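Local atomic coordinates of manganese-binding protein (Chlamydia trachomatis, PDB entry 6NSI), a protein that binds iron, manganese and nickel ions, preferring ferrous iron, and delivers them to the membrane permease of an ABC transporter for import into the cytoplasm. Residues Met7-Thr19 / Tyr258-Phe270. Sequence-based numbering, arbitrary orientation.
With FE (Fe (III) ion), chain B.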
loop_
_atom_site.group_PDB
_atom_site.type_symbol
_atom_site.label_atom_id
_atom_site.label_comp_id
_atom_site.label_asym_id
_atom_site.label_seq_id
_atom_site.Cartn_x
_atom_site.Cartn_y
_atom_site.Cartn_z
ATOM N N MET A 7 3.016 11.966 -5.436
ATOM C CA MET A 7 2.449 11.186 -6.536
ATOM C C MET A 7 1.041 10.683 -6.214
ATOM O O MET A 7 0.167 10.676 -7.091
ATOM C CB MET A 7 3.375 10.023 -6.886
ATOM C CG MET A 7 4.534 10.420 -7.800
ATOM S SD MET A 7 3.967 11.147 -9.355
ATOM C CE MET A 7 2.900 9.846 -9.970
ATOM N N ASN A 8 0.790 10.278 -4.964
ATOM C CA ASN A 8 -0.476 9.635 -4.599
ATOM C C ASN A 8 -0.846 10.026 -3.165
ATOM O O ASN A 8 -0.094 10.731 -2.480
ATOM C CB ASN A 8 -0.381 8.113 -4.769
ATOM C CG ASN A 8 0.690 7.480 -3.872
ATOM O OD1 ASN A 8 0.670 7.629 -2.640
ATOM N ND2 ASN A 8 1.612 6.750 -4.487
ATOM N N ARG A 9 -2.019 9.549 -2.701
ATOM C CA ARG A 9 -2.531 9.992 -1.403
ATOM C C ARG A 9 -1.854 9.294 -0.231
ATOM O O ARG A 9 -1.792 9.855 0.873
ATOM C CB ARG A 9 -4.038 9.779 -1.319
ATOM C CG ARG A 9 -4.834 10.784 -2.124
ATOM C CD ARG A 9 -4.760 12.173 -1.501
ATOM N NE ARG A 9 -5.271 12.188 -0.136
ATOM C CZ ARG A 9 -6.562 12.096 0.173
ATOM N NH1 ARG A 9 -7.466 11.989 -0.789
ATOM N NH2 ARG A 9 -6.952 12.108 1.440
ATOM N N MET A 10 -1.364 8.074 -0.441
ATOM C CA MET A 10 -0.641 7.387 0.620
ATOM C C MET A 10 0.607 8.171 1.008
ATOM O O MET A 10 0.964 8.249 2.190
ATOM C CB MET A 10 -0.303 5.972 0.161
ATOM C CG MET A 10 -1.559 5.143 -0.134
ATOM S SD MET A 10 -2.177 5.325 -1.835
ATOM C CE MET A 10 -0.977 4.309 -2.700
ATOM N N ILE A 11 1.254 8.797 0.021
ATOM C CA ILE A 11 2.346 9.719 0.300
ATOM C C ILE A 11 1.811 11.068 0.762
ATOM O O ILE A 11 2.259 11.604 1.780
ATOM C CB ILE A 11 3.241 9.864 -0.941
ATOM C CG1 ILE A 11 3.927 8.536 -1.238
ATOM C CG2 ILE A 11 4.276 10.957 -0.733
ATOM C CD1 ILE A 11 4.456 8.459 -2.635
ATOM N N CYS A 12 0.837 11.626 0.040
ATOM C CA CYS A 12 0.448 13.022 0.268
ATOM C C CYS A 12 -0.055 13.261 1.685
ATOM O O CYS A 12 0.232 14.304 2.287
ATOM C CB CYS A 12 -0.622 13.459 -0.729
ATOM S SG CYS A 12 -0.811 15.286 -0.760
ATOM N N ASP A 13 -0.821 12.324 2.233
ATOM C CA ASP A 13 -1.400 12.564 3.551
ATOM C C ASP A 13 -0.356 12.547 4.649
ATOM O O ASP A 13 -0.579 13.139 5.712
ATOM C CB ASP A 13 -2.486 11.540 3.841
ATOM C CG ASP A 13 -3.672 11.683 2.902
ATOM O OD1 ASP A 13 -3.698 12.650 2.105
ATOM O OD2 ASP A 13 -4.574 10.830 2.954
ATOM N N CYS A 14 0.779 11.890 4.418
ATOM C CA CYS A 14 1.866 11.933 5.388
ATOM C C CYS A 14 2.695 13.205 5.225
ATOM O O CYS A 14 3.050 13.841 6.224
ATOM C CB CYS A 14 2.746 10.691 5.251
ATOM S SG CYS A 14 1.840 9.080 5.458
ATOM N N VAL A 15 2.999 13.594 3.978
ATOM C CA VAL A 15 3.722 14.849 3.741
ATOM C C VAL A 15 2.964 16.017 4.359
ATOM O O VAL A 15 3.544 16.860 5.053
ATOM C CB VAL A 15 3.952 15.068 2.232
ATOM C CG1 VAL A 15 4.569 16.442 1.989
ATOM C CG2 VAL A 15 4.866 14.000 1.657
ATOM N N SER A 16 1.647 16.074 4.125
ATOM C CA SER A 16 0.848 17.198 4.602
ATOM C C SER A 16 0.845 17.286 6.121
ATOM O O SER A 16 0.717 18.386 6.677
ATOM C CB SER A 16 -0.585 17.084 4.078
ATOM O OG SER A 16 -0.595 17.041 2.659
ATOM N N ARG A 17 0.979 16.143 6.806
ATOM C CA ARG A 17 1.033 16.144 8.264
ATOM C C ARG A 17 2.358 16.700 8.770
ATOM O O ARG A 17 2.394 17.357 9.814
ATOM C CB ARG A 17 0.808 14.728 8.815
ATOM C CG ARG A 17 -0.662 14.325 9.022
ATOM C CD ARG A 17 -1.232 14.909 10.320
ATOM N NE ARG A 17 -1.175 13.995 11.468
ATOM C CZ ARG A 17 -0.370 14.151 12.522
ATOM N NH1 ARG A 17 0.475 15.178 12.581
ATOM N NH2 ARG A 17 -0.400 13.273 13.522
ATOM N N ILE A 18 3.453 16.440 8.054
ATOM C CA ILE A 18 4.736 17.009 8.452
ATOM C C ILE A 18 4.747 18.515 8.239
ATOM O O ILE A 18 5.242 19.263 9.085
ATOM C CB ILE A 18 5.889 16.338 7.689
ATOM C CG1 ILE A 18 6.016 14.872 8.091
ATOM C CG2 ILE A 18 7.203 17.087 7.941
ATOM C CD1 ILE A 18 6.902 14.084 7.156
ATOM N N THR A 19 4.206 18.988 7.110
ATOM C CA THR A 19 4.326 20.406 6.772
ATOM C C THR A 19 3.230 21.272 7.374
ATOM O O THR A 19 3.473 22.456 7.635
ATOM C CB THR A 19 4.329 20.621 5.250
ATOM O OG1 THR A 19 3.101 20.154 4.671
ATOM C CG2 THR A 19 5.514 19.927 4.595
ATOM N N TYR A 258 -8.900 -1.259 0.478
ATOM C CA TYR A 258 -8.285 -0.222 -0.343
ATOM C C TYR A 258 -6.829 -0.603 -0.552
ATOM O O TYR A 258 -6.019 -0.512 0.373
ATOM C CB TYR A 258 -8.451 1.149 0.301
ATOM C CG TYR A 258 -9.901 1.564 0.266
ATOM C CD1 TYR A 258 -10.822 1.023 1.167
ATOM C CD2 TYR A 258 -10.365 2.459 -0.687
ATOM C CE1 TYR A 258 -12.166 1.381 1.124
ATOM C CE2 TYR A 258 -11.702 2.815 -0.732
ATOM C CZ TYR A 258 -12.595 2.275 0.174
ATOM O OH TYR A 258 -13.931 2.640 0.121
ATOM N N SER A 259 -6.514 -1.049 -1.766
ATOM C CA SER A 259 -5.187 -1.554 -2.093
ATOM C C SER A 259 -4.270 -0.447 -2.616
ATOM O O SER A 259 -3.189 -0.209 -2.069
ATOM C CB SER A 259 -5.318 -2.657 -3.145
ATOM O OG SER A 259 -5.950 -2.122 -4.302
ATOM N N ASP A 260 -4.680 0.221 -3.690
ATOM C CA ASP A 260 -3.823 1.153 -4.404
ATOM C C ASP A 260 -4.227 2.601 -4.171
ATOM O O ASP A 260 -3.664 3.512 -4.797
ATOM C CB ASP A 260 -3.837 0.835 -5.898
ATOM C CG ASP A 260 -3.070 -0.441 -6.244
ATOM O OD1 ASP A 260 -2.180 -0.877 -5.465
ATOM O OD2 ASP A 260 -3.359 -1.004 -7.322
ATOM N N ASN A 261 -5.201 2.840 -3.300
ATOM C CA ASN A 261 -5.708 4.187 -3.118
ATOM C C ASN A 261 -6.180 4.339 -1.678
ATOM O O ASN A 261 -6.021 3.440 -0.851
ATOM C CB ASN A 261 -6.820 4.511 -4.128
ATOM C CG ASN A 261 -8.095 3.679 -3.910
ATOM O OD1 ASN A 261 -8.064 2.608 -3.304
ATOM N ND2 ASN A 261 -9.214 4.166 -4.437
ATOM N N VAL A 262 -6.763 5.500 -1.415
ATOM C CA VAL A 262 -7.215 5.949 -0.072
ATOM C C VAL A 262 -8.722 6.234 -0.107
ATOM O O VAL A 262 -9.196 6.647 -1.146
ATOM C CB VAL A 262 -6.401 7.213 0.259
ATOM C CG1 VAL A 262 -7.160 8.285 1.014
ATOM C CG2 VAL A 262 -5.049 6.911 0.864
ATOM N N CYS A 263 -9.435 5.984 0.991
ATOM C CA CYS A 263 -10.872 6.328 1.047
ATOM C C CYS A 263 -11.007 7.791 1.480
ATOM O O CYS A 263 -11.113 8.620 0.615
ATOM C CB CYS A 263 -11.604 5.441 2.036
ATOM S SG CYS A 263 -13.400 5.592 1.907
ATOM N N ASP A 264 -10.858 8.095 2.762
ATOM C CA ASP A 264 -10.908 9.514 3.197
ATOM C C ASP A 264 -9.485 10.047 3.374
ATOM O O ASP A 264 -9.167 11.079 2.822
ATOM C CB ASP A 264 -11.662 9.669 4.509
ATOM C CG ASP A 264 -11.536 11.073 5.058
ATOM O OD1 ASP A 264 -11.685 12.019 4.265
ATOM O OD2 ASP A 264 -11.265 11.210 6.256
ATOM N N ASN A 265 -8.674 9.317 4.128
ATOM C CA ASN A 265 -7.250 9.648 4.374
ATOM C C ASN A 265 -6.489 8.332 4.519
ATOM O O ASN A 265 -7.101 7.338 4.880
ATOM C CB ASN A 265 -7.039 10.561 5.576
ATOM C CG ASN A 265 -7.384 9.891 6.881
ATOM O OD1 ASN A 265 -6.558 9.221 7.463
ATOM N ND2 ASN A 265 -8.604 10.075 7.339
ATOM N N TYR A 266 -5.190 8.366 4.281
ATOM C CA TYR A 266 -4.399 7.139 4.316
ATOM C C TYR A 266 -4.536 6.426 5.658
ATOM O O TYR A 266 -4.595 5.190 5.709
ATOM C CB TYR A 266 -2.928 7.441 4.020
ATOM C CG TYR A 266 -1.969 6.359 4.501
ATOM C CD1 TYR A 266 -1.774 5.200 3.762
ATOM C CD2 TYR A 266 -1.269 6.500 5.705
ATOM C CE1 TYR A 266 -0.909 4.207 4.194
ATOM C CE2 TYR A 266 -0.398 5.504 6.153
ATOM C CZ TYR A 266 -0.221 4.359 5.390
ATOM O OH TYR A 266 0.636 3.356 5.823
ATOM N N PHE A 267 -4.599 7.186 6.755
ATOM C CA PHE A 267 -4.541 6.570 8.077
ATOM C C PHE A 267 -5.839 5.846 8.404
ATOM O O PHE A 267 -5.819 4.689 8.832
ATOM C CB PHE A 267 -4.209 7.625 9.139
ATOM C CG PHE A 267 -2.888 8.291 8.907
ATOM C CD1 PHE A 267 -1.707 7.670 9.302
ATOM C CD2 PHE A 267 -2.816 9.516 8.248
ATOM C CE1 PHE A 267 -0.478 8.257 9.065
ATOM C CE2 PHE A 267 -1.590 10.109 8.007
ATOM C CZ PHE A 267 -0.417 9.477 8.420
ATOM N N SER A 268 -6.979 6.508 8.199
ATOM C CA SER A 268 -8.265 5.853 8.395
ATOM C C SER A 268 -8.434 4.662 7.455
ATOM O O SER A 268 -9.117 3.691 7.800
ATOM C CB SER A 268 -9.398 6.863 8.189
ATOM O OG SER A 268 -9.224 8.007 9.021
ATOM N N THR A 269 -7.832 4.725 6.267
ATOM C CA THR A 269 -7.919 3.621 5.313
ATOM C C THR A 269 -7.185 2.388 5.835
ATOM O O THR A 269 -7.712 1.269 5.776
ATOM C CB THR A 269 -7.348 4.047 3.959
ATOM O OG1 THR A 269 -8.119 5.136 3.439
ATOM C CG2 THR A 269 -7.421 2.876 2.981
ATOM N N PHE A 270 -5.965 2.581 6.349
ATOM C CA PHE A 270 -5.238 1.499 7.007
ATOM C C PHE A 270 -6.074 0.891 8.130
ATOM O O PHE A 270 -6.203 -0.338 8.237
ATOM C CB PHE A 270 -3.898 2.027 7.535
ATOM C CG PHE A 270 -3.098 1.007 8.310
ATOM C CD1 PHE A 270 -2.272 0.108 7.647
ATOM C CD2 PHE A 270 -3.157 0.965 9.709
ATOM C CE1 PHE A 270 -1.529 -0.826 8.353
ATOM C CE2 PHE A 270 -2.409 0.035 10.433
ATOM C CZ PHE A 270 -1.595 -0.863 9.754
HETATM FE FE FE B . -1.395 -2.307 -6.703
HETATM O O HOH W 1 -10.362 11.801 0.236
#
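Asp-13 on helix 9-19 takes the first backbone N-H of helix 266-280: its OD2, through the anti lone pair, accepts Tyr-266 N at 2.9 Å. The protein belongs to the bacterial solute-binding protein 9 family, and here the first helix of the N-terminal half packs against the C-terminal helix and the loop that brings Asp-260 to the metal. Arg-9 reaches the same loop. Its bent chain turns NH2 onto Asp-264 O (2.8 Å), with the oxygen tilted from the guanidinium plane, while Val-262 CG1 covers one face of that group. A water at the guanidinium edge accepts from NH1 and also reaches Asp-264 O.

Deeper in, Met-10 crosses the Tyr-266 side chain at about a right angle, Met-10 CG lying 3.9 Å from Tyr-266 CD1. Bends at chi2 (87°) and chi3 carry its methyl CE to 3.5 Å from Asp-260 O, the metal ligand's backbone carbonyl. Cys-14 SG approaches both neighbouring rings obliquely, 3.7 Å from Phe-267 CZ and 4.0 Å from Tyr-266 CD2; Trp-110 and Met-117 of helix 107-124 also touch this cysteine.

In the second shell, Arg-9 NE binds Asp-13 OD1 in a salt bridge, nearly straight at 168°, which probably helps hold the carboxylate for Tyr-266 N. Asp-30 takes Arg-9 NH1 in another. Asn-265, the N-cap of the C-terminal helix, accepts from Ser-268 N, and Tyr-266 OH is hydrogen-bonded to Trp-104 O. At the loop's other end lies the iron, also bound by His-36, His-102 and His-168: Asp-260 chelates it unevenly, OD1 at 2.0 Å and OD2 at 2.4 Å.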